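Local coordinates for effector protein MavE (Legionella pneumophila subsp. pneumophila, PDB 6PIR), which acts as a virulence effector required for endoplasmic reticulum-mediated remodelling of the Legionella-containing vacuole and for its evasion of lysosomes, at residues F10-L22 against S67-K79. Sequence-based numbering, arbitrary orientation.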
ATOM      1  N   PHE A  10       0.095  10.337   2.879  1.00 38.79           N
ATOM      2  CA  PHE A  10      -0.070   9.391   1.789  1.00 37.83           C
ATOM      3  C   PHE A  10       0.044   7.954   2.297  1.00 37.30           C
ATOM      4  O   PHE A  10      -0.732   7.072   1.902  1.00 34.57           O
ATOM      5  CB  PHE A  10       0.987   9.652   0.731  1.00 37.63           C
ATOM      6  CG  PHE A  10       0.765   8.895  -0.537  1.00 37.95           C
ATOM      7  CD1 PHE A  10       0.065   9.479  -1.588  1.00 36.40           C
ATOM      8  CD2 PHE A  10       1.267   7.617  -0.698  1.00 38.94           C
ATOM      9  CE1 PHE A  10      -0.151   8.780  -2.784  1.00 36.56           C
ATOM     10  CE2 PHE A  10       1.057   6.917  -1.875  1.00 38.00           C
ATOM     11  CZ  PHE A  10       0.348   7.504  -2.923  1.00 36.59           C
ATOM     12  N   LEU A  11       1.015   7.704   3.163  1.00 33.78           N
ATOM     13  CA  LEU A  11       1.180   6.382   3.742  1.00 31.77           C
ATOM     14  C   LEU A  11      -0.038   6.004   4.562  1.00 31.69           C
ATOM     15  O   LEU A  11      -0.515   4.875   4.480  1.00 33.02           O
ATOM     16  CB  LEU A  11       2.440   6.363   4.624  1.00 32.07           C
ATOM     17  CG  LEU A  11       3.786   6.463   3.916  1.00 36.63           C
ATOM     18  CD1 LEU A  11       4.866   6.725   4.974  1.00 33.93           C
ATOM     19  CD2 LEU A  11       4.107   5.215   3.091  1.00 37.26           C
ATOM     20  N   ILE A  12      -0.515   6.910   5.421  1.00 32.86           N
ATOM     21  CA  ILE A  12      -1.658   6.574   6.274  1.00 31.88           C
ATOM     22  C   ILE A  12      -2.880   6.194   5.425  1.00 31.33           C
ATOM     23  O   ILE A  12      -3.586   5.203   5.693  1.00 29.23           O
ATOM     24  CB  ILE A  12      -1.975   7.749   7.204  1.00 34.68           C
ATOM     25  CG1 ILE A  12      -0.897   7.855   8.287  1.00 33.84           C
ATOM     26  CG2 ILE A  12      -3.352   7.600   7.801  1.00 36.19           C
ATOM     27  CD1 ILE A  12      -0.962   9.134   8.988  1.00 37.26           C
ATOM     28  N   ASN A  13      -3.155   6.977   4.386  1.00 35.96           N
ATOM     29  CA  ASN A  13      -4.338   6.677   3.561  1.00 32.49           C
ATOM     30  C   ASN A  13      -4.149   5.420   2.732  1.00 30.22           C
ATOM     31  O   ASN A  13      -5.113   4.657   2.484  1.00 30.75           O
ATOM     32  CB  ASN A  13      -4.633   7.861   2.662  1.00 33.02           C
ATOM     33  CG  ASN A  13      -5.149   9.031   3.424  1.00 35.91           C
ATOM     34  OD1 ASN A  13      -5.831   8.865   4.432  1.00 37.53           O
ATOM     35  ND2 ASN A  13      -4.856  10.225   2.942  1.00 35.75           N
ATOM     36  N   SER A  14      -2.922   5.208   2.257  1.00 29.63           N
ATOM     37  CA  SER A  14      -2.608   4.008   1.496  1.00 27.50           C
ATOM     38  C   SER A  14      -2.750   2.758   2.357  1.00 28.59           C
ATOM     39  O   SER A  14      -3.305   1.745   1.911  1.00 27.11           O
ATOM     40  CB  SER A  14      -1.194   4.155   0.944  1.00 28.33           C
ATOM     41  OG  SER A  14      -1.161   5.228   0.028  1.00 30.77           O
ATOM     42  N   LEU A  15      -2.249   2.819   3.594  1.00 27.37           N
ATOM     43  CA  LEU A  15      -2.401   1.719   4.521  1.00 28.90           C
ATOM     44  C   LEU A  15      -3.854   1.463   4.856  1.00 28.52           C
ATOM     45  O   LEU A  15      -4.264   0.304   4.940  1.00 24.79           O
ATOM     46  CB  LEU A  15      -1.593   1.993   5.789  1.00 26.20           C
ATOM     47  CG  LEU A  15      -0.107   2.052   5.522  1.00 28.63           C
ATOM     48  CD1 LEU A  15       0.598   2.286   6.866  1.00 30.30           C
ATOM     49  CD2 LEU A  15       0.397   0.823   4.812  1.00 29.97           C
ATOM     50  N   MET A  16      -4.656   2.519   5.010  0.64 30.00           N
ATOM     51  CA  MET A  16      -6.082   2.301   5.234  0.64 28.28           C
ATOM     52  C   MET A  16      -6.711   1.514   4.082  0.64 27.80           C
ATOM     53  O   MET A  16      -7.446   0.541   4.306  0.64 26.46           O
ATOM     54  CB  MET A  16      -6.783   3.637   5.447  0.64 28.63           C
ATOM     55  CG  MET A  16      -8.217   3.671   4.919  0.64 26.89           C
ATOM     56  SD  MET A  16      -8.616   5.379   4.691  0.64 26.96           S
ATOM     57  CE  MET A  16      -8.152   5.575   2.994  0.64 29.30           C
ATOM     58  N   PHE A  17      -6.432   1.913   2.831  1.00 27.56           N
ATOM     59  CA  PHE A  17      -7.000   1.168   1.711  1.00 24.76           C
ATOM     60  C   PHE A  17      -6.432  -0.243   1.622  1.00 22.94           C
ATOM     61  O   PHE A  17      -7.160  -1.176   1.279  1.00 23.89           O
ATOM     62  CB  PHE A  17      -6.772   1.876   0.397  1.00 25.54           C
ATOM     63  CG  PHE A  17      -7.730   2.988   0.133  1.00 29.58           C
ATOM     64  CD1 PHE A  17      -9.108   2.749   0.112  1.00 26.50           C
ATOM     65  CD2 PHE A  17      -7.269   4.263  -0.069  1.00 28.69           C
ATOM     66  CE1 PHE A  17      -9.992   3.779  -0.134  1.00 30.55           C
ATOM     67  CE2 PHE A  17      -8.163   5.291  -0.356  1.00 30.08           C
ATOM     68  CZ  PHE A  17      -9.532   5.031  -0.374  1.00 31.28           C
ATOM     69  N   LEU A  18      -5.125  -0.408   1.880  1.00 23.21           N
ATOM     70  CA  LEU A  18      -4.518  -1.736   1.908  1.00 22.58           C
ATOM     71  C   LEU A  18      -5.248  -2.643   2.888  1.00 22.45           C
ATOM     72  O   LEU A  18      -5.601  -3.787   2.569  1.00 22.02           O
ATOM     73  CB  LEU A  18      -3.031  -1.632   2.296  1.00 23.13           C
ATOM     74  CG  LEU A  18      -2.294  -2.978   2.438  1.00 22.59           C
ATOM     75  CD1 LEU A  18      -2.240  -3.803   1.149  1.00 24.98           C
ATOM     76  CD2 LEU A  18      -0.841  -2.735   3.007  1.00 23.27           C
ATOM     77  N   GLU A  19      -5.461  -2.160   4.113  1.00 23.46           N
ATOM     78  CA  GLU A  19      -6.133  -2.979   5.122  1.00 22.63           C
ATOM     79  C   GLU A  19      -7.568  -3.286   4.710  1.00 24.35           C
ATOM     80  O   GLU A  19      -8.062  -4.395   4.942  1.00 27.86           O
ATOM     81  CB  GLU A  19      -6.127  -2.275   6.482  1.00 24.67           C
ATOM     82  CG  GLU A  19      -4.773  -2.181   7.147  1.00 26.13           C
ATOM     83  CD  GLU A  19      -4.755  -1.068   8.210  1.00 33.42           C
ATOM     84  OE1 GLU A  19      -5.732  -1.007   8.980  1.00 32.21           O
ATOM     85  OE2 GLU A  19      -3.824  -0.215   8.197  1.00 32.78           O
ATOM     86  N   THR A  20      -8.262  -2.293   4.144  1.00 24.03           N
ATOM     87  CA  THR A  20      -9.638  -2.482   3.688  1.00 24.19           C
ATOM     88  C   THR A  20      -9.713  -3.570   2.608  1.00 22.22           C
ATOM     89  O   THR A  20     -10.516  -4.513   2.699  1.00 23.60           O
ATOM     90  CB  THR A  20     -10.176  -1.132   3.189  1.00 24.48           C
ATOM     91  OG1 THR A  20     -10.181  -0.163   4.260  1.00 27.73           O
ATOM     92  CG2 THR A  20     -11.604  -1.235   2.630  1.00 23.28           C
ATOM     93  N   ILE A  21      -8.833  -3.487   1.608  1.00 21.88           N
ATOM     94  CA  ILE A  21      -8.820  -4.462   0.523  1.00 24.77           C
ATOM     95  C   ILE A  21      -8.504  -5.844   1.082  1.00 24.77           C
ATOM     96  O   ILE A  21      -9.159  -6.835   0.740  1.00 22.01           O
ATOM     97  CB  ILE A  21      -7.818  -4.027  -0.562  1.00 21.27           C
ATOM     98  CG1 ILE A  21      -8.285  -2.712  -1.194  1.00 21.66           C
ATOM     99  CG2 ILE A  21      -7.682  -5.114  -1.667  1.00 23.48           C
ATOM    100  CD1 ILE A  21      -7.211  -2.038  -2.062  1.00 24.69           C
ATOM    101  N   LEU A  22      -7.559  -5.920   2.018  1.00 24.79           N
ATOM    102  CA  LEU A  22      -7.234  -7.210   2.617  1.00 27.84           C
ATOM    103  C   LEU A  22      -8.282  -7.682   3.626  1.00 29.28           C
ATOM    104  O   LEU A  22      -8.159  -8.783   4.162  1.00 32.60           O
ATOM    105  CB  LEU A  22      -5.854  -7.129   3.283  1.00 24.13           C
ATOM    106  CG  LEU A  22      -4.754  -6.850   2.251  1.00 24.44           C
ATOM    107  CD1 LEU A  22      -3.379  -6.708   2.908  1.00 24.88           C
ATOM    108  CD2 LEU A  22      -4.769  -7.924   1.131  1.00 23.23           C
ATOM    109  N   SER A  67      -1.646  -6.503  -5.970  1.00 25.83           N
ATOM    110  CA  SER A  67      -2.889  -5.904  -6.430  1.00 28.70           C
ATOM    111  C   SER A  67      -3.405  -4.911  -5.420  1.00 25.47           C
ATOM    112  O   SER A  67      -3.791  -3.794  -5.795  1.00 25.40           O
ATOM    113  CB  SER A  67      -3.940  -6.986  -6.710  1.00 29.31           C
ATOM    114  OG  SER A  67      -3.530  -7.717  -7.854  1.00 33.97           O
ATOM    115  N   ALA A  68      -3.378  -5.279  -4.133  1.00 23.79           N
ATOM    116  CA  ALA A  68      -3.935  -4.385  -3.126  1.00 24.21           C
ATOM    117  C   ALA A  68      -3.121  -3.106  -3.010  1.00 23.28           C
ATOM    118  O   ALA A  68      -3.688  -2.024  -2.848  1.00 26.09           O
ATOM    119  CB  ALA A  68      -4.035  -5.085  -1.781  1.00 24.44           C
ATOM    120  N   ILE A  69      -1.792  -3.213  -3.037  1.00 25.06           N
ATOM    121  CA  ILE A  69      -0.948  -2.019  -2.980  1.00 25.25           C
ATOM    122  C   ILE A  69      -1.214  -1.114  -4.183  1.00 27.17           C
ATOM    123  O   ILE A  69      -1.305   0.110  -4.045  1.00 27.49           O
ATOM    124  CB  ILE A  69       0.538  -2.397  -2.901  1.00 27.42           C
ATOM    125  CG1 ILE A  69       0.895  -2.978  -1.521  1.00 27.76           C
ATOM    126  CG2 ILE A  69       1.403  -1.168  -3.173  1.00 33.84           C
ATOM    127  CD1 ILE A  69       0.936  -1.955  -0.372  1.00 27.23           C
ATOM    128  N   ALA A  70      -1.231  -1.692  -5.394  1.00 27.26           N
ATOM    129  CA  ALA A  70      -1.446  -0.880  -6.590  1.00 29.56           C
ATOM    130  C   ALA A  70      -2.806  -0.199  -6.538  1.00 26.31           C
ATOM    131  O   ALA A  70      -2.925   0.988  -6.884  1.00 27.24           O
ATOM    132  CB  ALA A  70      -1.288  -1.726  -7.859  1.00 29.61           C
ATOM    133  N   GLU A  71      -3.819  -0.906  -6.025  1.00 26.20           N
ATOM    134  CA  GLU A  71      -5.155  -0.334  -5.902  1.00 27.88           C
ATOM    135  C   GLU A  71      -5.173   0.765  -4.864  1.00 25.45           C
ATOM    136  O   GLU A  71      -5.841   1.784  -5.051  1.00 27.25           O
ATOM    137  CB  GLU A  71      -6.166  -1.419  -5.543  1.00 29.08           C
ATOM    138  CG  GLU A  71      -6.454  -2.361  -6.727  1.00 27.97           C
ATOM    139  CD  GLU A  71      -6.801  -3.783  -6.307  1.00 25.40           C
ATOM    140  OE1 GLU A  71      -7.181  -4.033  -5.148  1.00 23.03           O
ATOM    141  OE2 GLU A  71      -6.699  -4.679  -7.151  1.00 26.07           O
ATOM    142  N   ALA A  72      -4.460   0.558  -3.760  1.00 25.19           N
ATOM    143  CA  ALA A  72      -4.374   1.565  -2.720  1.00 25.65           C
ATOM    144  C   ALA A  72      -3.734   2.837  -3.253  1.00 27.01           C
ATOM    145  O   ALA A  72      -4.252   3.936  -3.034  1.00 27.64           O
ATOM    146  CB  ALA A  72      -3.571   1.021  -1.530  1.00 26.59           C
ATOM    147  N   ILE A  73      -2.628   2.704  -3.987  1.00 27.59           N
ATOM    148  CA  ILE A  73      -1.960   3.878  -4.562  1.00 32.98           C
ATOM    149  C   ILE A  73      -2.893   4.609  -5.526  1.00 32.44           C
ATOM    150  O   ILE A  73      -2.992   5.841  -5.505  1.00 32.67           O
ATOM    151  CB  ILE A  73      -0.647   3.466  -5.251  1.00 34.49           C
ATOM    152  CG1 ILE A  73       0.351   2.936  -4.238  1.00 31.78           C
ATOM    153  CG2 ILE A  73      -0.058   4.615  -6.062  1.00 37.39           C
ATOM    154  CD1 ILE A  73       1.510   2.231  -4.862  1.00 32.85           C
ATOM    155  N   ALA A  74      -3.573   3.856  -6.402  1.00 29.02           N
ATOM    156  CA  ALA A  74      -4.540   4.439  -7.323  1.00 32.28           C
ATOM    157  C   ALA A  74      -5.603   5.233  -6.578  1.00 29.46           C
ATOM    158  O   ALA A  74      -5.909   6.377  -6.947  1.00 30.53           O
ATOM    159  CB  ALA A  74      -5.195   3.314  -8.142  1.00 28.70           C
ATOM    160  N   LEU A  75      -6.185   4.633  -5.525  1.00 28.32           N
ATOM    161  CA  LEU A  75      -7.286   5.265  -4.811  1.00 28.22           C
ATOM    162  C   LEU A  75      -6.831   6.519  -4.067  1.00 29.24           C
ATOM    163  O   LEU A  75      -7.503   7.561  -4.105  1.00 30.20           O
ATOM    164  CB  LEU A  75      -7.911   4.268  -3.838  1.00 27.29           C
ATOM    165  CG  LEU A  75      -8.714   3.111  -4.494  1.00 28.39           C
ATOM    166  CD1 LEU A  75      -8.989   2.039  -3.474  1.00 26.99           C
ATOM    167  CD2 LEU A  75     -10.005   3.640  -5.076  1.00 30.29           C
ATOM    168  N   VAL A  76      -5.682   6.450  -3.406  1.00 29.40           N
ATOM    169  CA  VAL A  76      -5.177   7.654  -2.753  1.00 30.55           C
ATOM    170  C   VAL A  76      -4.807   8.708  -3.784  1.00 32.06           C
ATOM    171  O   VAL A  76      -5.173   9.878  -3.645  1.00 43.58           O
ATOM    172  CB  VAL A  76      -3.982   7.315  -1.837  1.00 30.49           C
ATOM    173  CG1 VAL A  76      -3.333   8.601  -1.307  1.00 31.95           C
ATOM    174  CG2 VAL A  76      -4.450   6.433  -0.667  1.00 29.21           C
ATOM    175  N   SER A  77      -4.110   8.315  -4.850  1.00 32.32           N
ATOM    176  CA  SER A  77      -3.620   9.287  -5.810  1.00 35.26           C
ATOM    177  C   SER A  77      -4.759  10.000  -6.520  1.00 38.76           C
ATOM    178  O   SER A  77      -4.611  11.163  -6.894  1.00 41.44           O
ATOM    179  CB  SER A  77      -2.713   8.625  -6.849  1.00 37.44           C
ATOM    180  OG  SER A  77      -1.550   8.055  -6.289  1.00 37.97           O
ATOM    181  N   GLU A  78      -5.900   9.333  -6.740  1.00 38.47           N
ATOM    182  CA  GLU A  78      -6.940  10.036  -7.488  1.00 42.31           C
ATOM    183  C   GLU A  78      -7.668  11.107  -6.674  1.00 44.06           C
ATOM    184  O   GLU A  78      -8.474  11.838  -7.253  1.00 43.55           O
ATOM    185  CB  GLU A  78      -7.938   9.042  -8.090  1.00 39.00           C
ATOM    186  CG  GLU A  78      -8.797   8.364  -7.103  1.00 39.32           C
ATOM    187  CD  GLU A  78      -9.612   7.270  -7.754  1.00 43.16           C
ATOM    188  OE1 GLU A  78     -10.534   6.750  -7.080  1.00 45.81           O
ATOM    189  OE2 GLU A  78      -9.279   6.901  -8.904  1.00 39.33           O
ATOM    190  N   LYS A  79      -7.407  11.225  -5.366  1.00 43.90           N
ATOM    191  CA  LYS A  79      -7.985  12.312  -4.577  1.00 45.97           C
ATOM    192  C   LYS A  79      -7.421  13.691  -4.953  1.00 50.16           C
ATOM    193  O   LYS A  79      -8.073  14.702  -4.681  1.00 50.16           O
ATOM    194  CB  LYS A  79      -7.773  12.040  -3.082  1.00 47.29           C
ATOM    195  CG  LYS A  79      -8.306  13.101  -2.120  1.00 47.53           C
ATOM    196  CD  LYS A  79      -8.081  12.676  -0.696  1.00 48.07           C
ATOM    197  CE  LYS A  79      -8.502  13.742   0.323  1.00 46.54           C
ATOM    198  NZ  LYS A  79      -8.312  13.217   1.717  1.00 45.00           N
TER
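Phe17 and Val76 meet where helices 5-21 and 59-77 pack in the helical-bundle core of the soluble part of MavE; the local axes approach to 8.4 Å at 131°, closer to antiparallel than to parallel. Val76 is a knob in a hole formed by Phe10, Asn13, Ser14 and Phe17.

Traced outward, Phe17 packs first on Ala72, its CB lying 3.8 Å from Ala72 CB, at the point where the two backbones come nearest. With CG anti to the carbonyl carbon (chi1 -80°), the ring runs beneath Leu75, which meets most of its atoms: Leu75 CB stands 3.8 Å from the ring centroid and 17° off the normal, a CH-pi contact over one face. CG, CD1 and CE1 lie near Leu75 CD1, CD1 closest at 3.7 Å; CE2 comes to 3.6 Å of Leu75 CB, which CZ also faces. The CD2 edge abuts Val76 CG2 in the ring plane.

The two branches of Val76 divide the hole: CG2 presses on Asn13 CB and Ser14, whereas CG1 reaches Phe10 CE1 at 3.5 Å.

Toward the other end, Ala68 CB fits between Leu18 CD1 and Ile21 CG2. Glu71 OE1 lies against Ile21, but OE2 hydrogen-bonds His33 of helix 26-36.

No hydrogen bond crosses the interface. The two serines at the interface turn back to their own helices: Ser14 OG donates to Phe10 O (2.7 Å), and Ser77 OG donates to Ile73 O from above the carbonyl plane, on the face opposite Ser77 N.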